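Local atomic coordinates of fumarylacetoacetate hydrolase (Burkholderia xenovorans, PDB entry 5TI1), a protein that probably hydrolyses fumarylacetoacetate to fumarate and acetoacetate, the final step of phenylalanine and tyrosine breakdown, with a bound magnesium ion. Residues 45-50 with 65-70; 154-159 with 354-359. All coordinates share one frame; numbering follows the deposited sequence.

Both segments of interaction 1 precede those of interaction 2 in the chain, and the two contacts lie on opposite sides of its centre, their own centres about 34 Å apart and their nearest atoms about 21 Å from each other. Strands 44-49 and 64-67, from which the segments of interaction 1 are taken, belong to the five-stranded antiparallel sheet of the N-terminal region, and residues 68-70 begin helix 68-73; all lie away from the metal ions and the predicted substrate site. In interaction 2, the end of strand 151-154, which carries the magnesium ligand Asp153, meets helix 353-362. The first contact is thus packing within the N-terminal sheet, while the second lies beside the metal site.

Interaction 1 (45-50 with 65-70); sequences GIFSDG and IVDLAA
Phe47 and Asp67 are the closest backbone pair between strands 45-49 and 65-67, CA to CA 8.7 Å, and the strand axes run nearly at right angles (85°) and come no closer than 9.3 Å; no hydrogen bond joins the segments, and side chains fill the gap. The Phe47 ring does most of the work. With CG set between the backbone N and the carbonyl carbon (chi1 79°), it reaches toward the second strand, where Ile65 lays its CG2 methyl over one face. That methyl stands 4.0 Å from the centroid of the Phe47 ring, a CH-pi contact displaced toward the CD1-CE1 rim. Asp67 comes instead to the ring's edge: its CG is 3.9 Å from Phe47 CZ, and the carboxylate plane is turned 85° from the ring. The same carboxylate caps the helix that starts next, Asp67 OD1 accepting from Ala70 N at 3.1 Å, from above the carboxylate plane. Its other oxygen, OD2, forms a salt bridge with Arg56, which also pairs with Asp49, so one arginine ties the acidic groups of both strands together. Strand 56-61 lies between the two strands in the antiparallel sheet, bonding to Phe47 on one side and Val66 on the other; strand 140-143 adds Leu142 against Phe47 and Ile65, while helix 102-116 packs against Val66.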
ATOM      1  N   GLY B  45      -8.141 -16.527  13.131  1.00 29.75           N
ATOM      2  CA  GLY B  45      -6.896 -16.694  12.410  1.00 28.72           C
ATOM      3  C   GLY B  45      -7.077 -17.626  11.230  1.00 28.69           C
ATOM      4  O   GLY B  45      -8.173 -18.119  10.956  1.00 33.61           O
ATOM      5  N   ILE B  46      -5.971 -17.873  10.531  1.00 37.13           N
ATOM      6  CA  ILE B  46      -5.922 -18.765   9.378  1.00 30.78           C
ATOM      7  C   ILE B  46      -4.874 -19.823   9.671  1.00 30.78           C
ATOM      8  O   ILE B  46      -3.706 -19.492   9.924  1.00 27.55           O
ATOM      9  CB  ILE B  46      -5.594 -18.004   8.079  1.00 28.37           C
ATOM     10  CG1 ILE B  46      -6.721 -17.015   7.732  1.00 33.17           C
ATOM     11  CG2 ILE B  46      -5.357 -18.965   6.927  1.00 27.06           C
ATOM     12  CD1 ILE B  46      -8.032 -17.671   7.371  1.00 32.69           C
ATOM     13  N   PHE B  47      -5.277 -21.092   9.633  1.00 29.08           N
ATOM     14  CA  PHE B  47      -4.362 -22.157  10.007  1.00 32.29           C
ATOM     15  C   PHE B  47      -4.475 -23.324   9.040  1.00 34.02           C
ATOM     16  O   PHE B  47      -5.422 -23.450   8.257  1.00 34.76           O
ATOM     17  CB  PHE B  47      -4.616 -22.663  11.437  1.00 30.49           C
ATOM     18  CG  PHE B  47      -5.775 -23.602  11.539  1.00 44.15           C
ATOM     19  CD1 PHE B  47      -7.072 -23.121  11.514  1.00 32.32           C
ATOM     20  CD2 PHE B  47      -5.573 -24.967  11.647  1.00 43.12           C
ATOM     21  CE1 PHE B  47      -8.142 -23.980  11.595  1.00 34.52           C
ATOM     22  CE2 PHE B  47      -6.644 -25.830  11.737  1.00 42.36           C
ATOM     23  CZ  PHE B  47      -7.930 -25.336  11.705  1.00 34.77           C
ATOM     24  N   SER B  48      -3.462 -24.170   9.118  1.00 33.35           N
ATOM     25  CA  SER B  48      -3.436 -25.482   8.503  1.00 37.77           C
ATOM     26  C   SER B  48      -2.706 -26.381   9.488  1.00 39.61           C
ATOM     27  O   SER B  48      -2.181 -25.913  10.501  1.00 37.23           O
ATOM     28  CB  SER B  48      -2.747 -25.443   7.141  1.00 36.87           C
ATOM     29  OG  SER B  48      -1.396 -25.047   7.299  1.00 33.51           O
ATOM     30  N   ASP B  49      -2.690 -27.680   9.212  1.00 43.70           N
ATOM     31  CA  ASP B  49      -2.090 -28.606  10.166  1.00 41.67           C
ATOM     32  C   ASP B  49      -1.460 -29.763   9.397  1.00 43.17           C
ATOM     33  O   ASP B  49      -1.413 -29.757   8.164  1.00 45.96           O
ATOM     34  CB  ASP B  49      -3.134 -29.068  11.192  1.00 45.44           C
ATOM     35  CG  ASP B  49      -4.107 -30.082  10.621  1.00 53.14           C
ATOM     36  OD1 ASP B  49      -4.413 -30.012   9.416  1.00 58.60           O
ATOM     37  OD2 ASP B  49      -4.562 -30.960  11.381  1.00 63.06           O
ATOM     38  N   GLY B  50      -0.968 -30.763  10.136  1.00 47.05           N
ATOM     39  CA  GLY B  50      -0.303 -31.889   9.503  1.00 54.10           C
ATOM     40  C   GLY B  50      -1.243 -32.801   8.740  1.00 59.36           C
ATOM     41  O   GLY B  50      -0.842 -33.421   7.750  1.00 56.43           O
ATOM     42  N   ILE B  65      -7.255 -25.077  18.752  1.00 42.66           N
ATOM     43  CA  ILE B  65      -7.864 -24.281  17.691  1.00 45.76           C
ATOM     44  C   ILE B  65      -9.151 -24.970  17.280  1.00 45.61           C
ATOM     45  O   ILE B  65      -9.171 -26.191  17.093  1.00 39.77           O
ATOM     46  CB  ILE B  65      -6.942 -24.137  16.460  1.00 35.90           C
ATOM     47  CG1 ILE B  65      -5.582 -23.552  16.839  1.00 36.73           C
ATOM     48  CG2 ILE B  65      -7.605 -23.304  15.388  1.00 35.00           C
ATOM     49  CD1 ILE B  65      -4.554 -23.606  15.683  1.00 33.43           C
ATOM     50  N   VAL B  66     -10.221 -24.202  17.139  1.00 39.11           N
ATOM     51  CA  VAL B  66     -11.464 -24.721  16.586  1.00 41.93           C
ATOM     52  C   VAL B  66     -11.434 -24.547  15.070  1.00 38.83           C
ATOM     53  O   VAL B  66     -11.217 -23.442  14.562  1.00 38.37           O
ATOM     54  CB  VAL B  66     -12.684 -24.020  17.199  1.00 41.10           C
ATOM     55  CG1 VAL B  66     -13.934 -24.555  16.570  1.00 42.28           C
ATOM     56  CG2 VAL B  66     -12.714 -24.231  18.705  1.00 46.87           C
ATOM     57  N   ASP B  67     -11.642 -25.644  14.351  1.00 39.51           N
ATOM     58  CA  ASP B  67     -11.763 -25.631  12.897  1.00 38.74           C
ATOM     59  C   ASP B  67     -13.182 -25.186  12.567  1.00 39.44           C
ATOM     60  O   ASP B  67     -14.128 -25.958  12.707  1.00 43.31           O
ATOM     61  CB  ASP B  67     -11.466 -27.018  12.338  1.00 39.48           C
ATOM     62  CG  ASP B  67     -11.373 -27.045  10.821  1.00 44.73           C
ATOM     63  OD1 ASP B  67     -12.043 -26.234  10.146  1.00 38.21           O
ATOM     64  OD2 ASP B  67     -10.627 -27.901  10.301  1.00 46.80           O
ATOM     65  N   LEU B  68     -13.346 -23.936  12.131  1.00 38.22           N
ATOM     66  CA  LEU B  68     -14.703 -23.438  11.896  1.00 43.72           C
ATOM     67  C   LEU B  68     -15.346 -24.131  10.702  1.00 39.58           C
ATOM     68  O   LEU B  68     -16.544 -24.426  10.724  1.00 50.06           O
ATOM     69  CB  LEU B  68     -14.698 -21.925  11.693  1.00 40.07           C
ATOM     70  CG  LEU B  68     -14.127 -21.068  12.816  1.00 42.72           C
ATOM     71  CD1 LEU B  68     -14.644 -19.633  12.656  1.00 45.21           C
ATOM     72  CD2 LEU B  68     -14.472 -21.655  14.186  1.00 38.62           C
ATOM     73  N   ALA B  69     -14.560 -24.421   9.659  1.00 38.61           N
ATOM     74  CA  ALA B  69     -15.100 -25.125   8.500  1.00 40.90           C
ATOM     75  C   ALA B  69     -15.635 -26.498   8.889  1.00 44.43           C
ATOM     76  O   ALA B  69     -16.686 -26.925   8.399  1.00 46.71           O
ATOM     77  CB  ALA B  69     -14.036 -25.241   7.407  1.00 38.10           C
ATOM     78  N   ALA B  70     -14.939 -27.193   9.792  1.00 46.32           N
ATOM     79  CA  ALA B  70     -15.427 -28.488  10.255  1.00 47.87           C
ATOM     80  C   ALA B  70     -16.738 -28.353  11.031  1.00 45.54           C
ATOM     81  O   ALA B  70     -17.650 -29.170  10.859  1.00 47.44           O
ATOM     82  CB  ALA B  70     -14.357 -29.178  11.101  1.00 46.86           C
TER

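Interaction 2 (154-159 with 354-359); sequences FYSSKE and AQQLAH
Phe154 and Gln356 stack where residues 154-156, at and just past the end of strand 151-154, meet helix 353-362, a contact in the C-terminal part of the FAH fold. The tight part is built from three buried residues. Gln356 lies along one face of the Phe154 ring, the two side chains running past each other in opposite directions. Its CB sits almost over the middle of the ring, 3.8 Å from the centroid of Phe154, which makes a CH-pi contact. Further out, the extended chain carries the amide back over the ring's base, with Gln356 NE2 3.6 Å from Phe154 CB and the two planes only 19° apart. At the far end of the ring, Phe154 CZ meets the backbone O of Gln356 at 3.5 Å. Ser156 holds the amide in place: placing OG beside its own backbone N (chi1 -65°) brings the hydroxyl up to the amide nitrogen. A weak bond from NE2 to Ser375 O gives this buried group a second acceptor.

The other side of segment 154-159 is looser. Tyr155, predicted to bind substrate, leads its ring away from helix 353-362 toward His160, the predicted proton acceptor, and packs on Leu274 of the second subunit. Lys158 and Glu159 are partly exposed and begin the next helix, where Ser157 caps the backbone N of His160. The Phe154 side chain lies about 8 Å from the bound magnesium ion, and Asp153, next in the chain, is one of its ligands. Gln356 NE2 donates to Ser156 OG at 2.9 Å, nearly straight at 163°, with the oxygen close to the amide plane.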
ATOM      1  N   PHE B 154       0.553   5.008  11.903  1.00 27.35           N
ATOM      2  CA  PHE B 154       0.429   6.299  12.542  1.00 28.42           C
ATOM      3  C   PHE B 154       1.608   6.515  13.487  1.00 33.86           C
ATOM      4  O   PHE B 154       2.641   5.838  13.388  1.00 31.72           O
ATOM      5  CB  PHE B 154      -0.939   6.388  13.230  1.00 35.98           C
ATOM      6  CG  PHE B 154      -2.079   6.456  12.257  1.00 35.25           C
ATOM      7  CD1 PHE B 154      -2.491   7.681  11.734  1.00 32.30           C
ATOM      8  CD2 PHE B 154      -2.708   5.295  11.823  1.00 27.30           C
ATOM      9  CE1 PHE B 154      -3.526   7.750  10.808  1.00 28.62           C
ATOM     10  CE2 PHE B 154      -3.746   5.355  10.892  1.00 30.30           C
ATOM     11  CZ  PHE B 154      -4.152   6.587  10.386  1.00 28.31           C
ATOM     12  N   TYR B 155       1.451   7.449  14.421  1.00 35.83           N
ATOM     13  CA  TYR B 155       2.556   7.989  15.200  1.00 37.97           C
ATOM     14  C   TYR B 155       1.980   8.598  16.465  1.00 32.92           C
ATOM     15  O   TYR B 155       2.363   9.700  16.860  1.00 34.14           O
ATOM     16  CB  TYR B 155       3.296   9.038  14.367  1.00 36.55           C
ATOM     17  CG  TYR B 155       4.670   9.425  14.855  1.00 33.00           C
ATOM     18  CD1 TYR B 155       5.762   8.582  14.669  1.00 33.91           C
ATOM     19  CD2 TYR B 155       4.891  10.658  15.444  1.00 39.21           C
ATOM     20  CE1 TYR B 155       7.020   8.949  15.087  1.00 41.15           C
ATOM     21  CE2 TYR B 155       6.145  11.031  15.877  1.00 39.77           C
ATOM     22  CZ  TYR B 155       7.209  10.175  15.694  1.00 42.53           C
ATOM     23  OH  TYR B 155       8.460  10.545  16.121  1.00 49.23           O
ATOM     24  N   SER B 156       1.035   7.902  17.091  1.00 32.80           N
ATOM     25  CA  SER B 156       0.055   8.560  17.948  1.00 41.20           C
ATOM     26  C   SER B 156       0.376   8.437  19.433  1.00 45.42           C
ATOM     27  O   SER B 156      -0.528   8.588  20.262  1.00 40.82           O
ATOM     28  CB  SER B 156      -1.347   8.017  17.666  1.00 37.51           C
ATOM     29  OG  SER B 156      -1.781   8.323  16.345  1.00 36.22           O
ATOM     30  N   SER B 157       1.634   8.174  19.787  1.00 35.53           N
ATOM     31  CA  SER B 157       2.063   8.166  21.184  1.00 38.48           C
ATOM     32  C   SER B 157       2.745   9.489  21.511  1.00 38.93           C
ATOM     33  O   SER B 157       3.787   9.816  20.927  1.00 38.35           O
ATOM     34  CB  SER B 157       3.010   7.001  21.469  1.00 36.62           C
ATOM     35  OG  SER B 157       3.593   7.107  22.762  1.00 45.27           O
ATOM     36  N   LYS B 158       2.162  10.243  22.451  1.00 41.12           N
ATOM     37  CA  LYS B 158       2.775  11.505  22.856  1.00 43.57           C
ATOM     38  C   LYS B 158       4.142  11.277  23.489  1.00 42.53           C
ATOM     39  O   LYS B 158       5.087  12.028  23.225  1.00 48.48           O
ATOM     40  CB  LYS B 158       1.859  12.266  23.818  1.00 43.34           C
ATOM     41  CG  LYS B 158       2.321  13.688  24.069  1.00 45.08           C
ATOM     42  CD  LYS B 158       1.287  14.494  24.855  1.00 55.72           C
ATOM     43  CE  LYS B 158       1.718  15.946  25.008  1.00 55.95           C
ATOM     44  NZ  LYS B 158       0.663  16.795  25.650  1.00 56.43           N
ATOM     45  N   GLU B 159       4.266  10.240  24.322  1.00 42.64           N
ATOM     46  CA  GLU B 159       5.546   9.953  24.971  1.00 43.51           C
ATOM     47  C   GLU B 159       6.612   9.576  23.949  1.00 44.83           C
ATOM     48  O   GLU B 159       7.784   9.956  24.084  1.00 45.38           O
ATOM     49  CB  GLU B 159       5.372   8.828  25.998  1.00 44.07           C
ATOM     50  CG  GLU B 159       4.426   9.144  27.169  1.00 45.41           C
ATOM     51  CD  GLU B 159       2.954   8.913  26.835  1.00 47.61           C
ATOM     52  OE1 GLU B 159       2.613   8.803  25.634  1.00 49.16           O
ATOM     53  OE2 GLU B 159       2.135   8.840  27.776  1.00 51.16           O
ATOM     54  N   ALA B 354     -10.464   5.404  16.512  1.00 32.77           N
ATOM     55  CA  ALA B 354     -11.543   6.143  15.868  1.00 32.69           C
ATOM     56  C   ALA B 354     -11.013   7.421  15.235  1.00 38.43           C
ATOM     57  O   ALA B 354     -11.323   7.738  14.077  1.00 34.23           O
ATOM     58  CB  ALA B 354     -12.644   6.452  16.888  1.00 34.33           C
ATOM     59  N   GLN B 355     -10.187   8.157  15.979  1.00 33.12           N
ATOM     60  CA  GLN B 355      -9.656   9.408  15.459  1.00 32.97           C
ATOM     61  C   GLN B 355      -8.720   9.155  14.286  1.00 40.41           C
ATOM     62  O   GLN B 355      -8.737   9.899  13.299  1.00 30.79           O
ATOM     63  CB  GLN B 355      -8.956  10.171  16.576  1.00 34.37           C
ATOM     64  CG  GLN B 355      -9.932  10.672  17.636  1.00 36.06           C
ATOM     65  CD  GLN B 355      -9.235  11.324  18.805  1.00 37.60           C
ATOM     66  OE1 GLN B 355      -8.216  10.822  19.300  1.00 37.66           O
ATOM     67  NE2 GLN B 355      -9.780  12.448  19.262  1.00 41.79           N
ATOM     68  N   GLN B 356      -7.911   8.096  14.375  1.00 30.85           N
ATOM     69  CA  GLN B 356      -6.983   7.776  13.300  1.00 29.48           C
ATOM     70  C   GLN B 356      -7.731   7.473  12.009  1.00 29.81           C
ATOM     71  O   GLN B 356      -7.372   7.974  10.941  1.00 27.50           O
ATOM     72  CB  GLN B 356      -6.097   6.599  13.711  1.00 29.21           C
ATOM     73  CG  GLN B 356      -5.090   6.944  14.804  1.00 31.19           C
ATOM     74  CD  GLN B 356      -4.433   5.711  15.406  1.00 32.98           C
ATOM     75  OE1 GLN B 356      -5.013   4.626  15.408  1.00 31.63           O
ATOM     76  NE2 GLN B 356      -3.218   5.877  15.919  1.00 32.55           N
ATOM     77  N   LEU B 357      -8.775   6.646  12.089  1.00 31.64           N
ATOM     78  CA  LEU B 357      -9.550   6.316  10.897  1.00 33.48           C
ATOM     79  C   LEU B 357     -10.286   7.543  10.365  1.00 36.17           C
ATOM     80  O   LEU B 357     -10.347   7.766   9.146  1.00 28.54           O
ATOM     81  CB  LEU B 357     -10.536   5.197  11.213  1.00 27.49           C
ATOM     82  CG  LEU B 357     -11.314   4.629  10.030  1.00 26.55           C
ATOM     83  CD1 LEU B 357     -10.346   4.050   8.979  1.00 25.25           C
ATOM     84  CD2 LEU B 357     -12.317   3.589  10.534  1.00 27.10           C
ATOM     85  N   ALA B 358     -10.838   8.351  11.268  1.00 32.88           N
ATOM     86  CA  ALA B 358     -11.513   9.580  10.863  1.00 33.77           C
ATOM     87  C   ALA B 358     -10.565  10.484  10.092  1.00 31.50           C
ATOM     88  O   ALA B 358     -10.897  10.977   9.005  1.00 30.00           O
ATOM     89  CB  ALA B 358     -12.068  10.295  12.095  1.00 30.62           C
ATOM     90  N   HIS B 359      -9.356  10.677  10.617  1.00 28.81           N
ATOM     91  CA  HIS B 359      -8.380  11.480   9.895  1.00 28.43           C
ATOM     92  C   HIS B 359      -7.946  10.800   8.599  1.00 33.34           C
ATOM     93  O   HIS B 359      -7.812  11.465   7.565  1.00 32.92           O
ATOM     94  CB  HIS B 359      -7.177  11.769  10.782  1.00 29.20           C
ATOM     95  CG  HIS B 359      -6.152  12.630  10.123  1.00 30.26           C
ATOM     96  ND1 HIS B 359      -6.334  13.981   9.924  1.00 30.16           N
ATOM     97  CD2 HIS B 359      -4.949  12.326   9.580  1.00 29.18           C
ATOM     98  CE1 HIS B 359      -5.276  14.477   9.308  1.00 32.84           C
ATOM     99  NE2 HIS B 359      -4.423  13.494   9.085  1.00 30.56           N
TER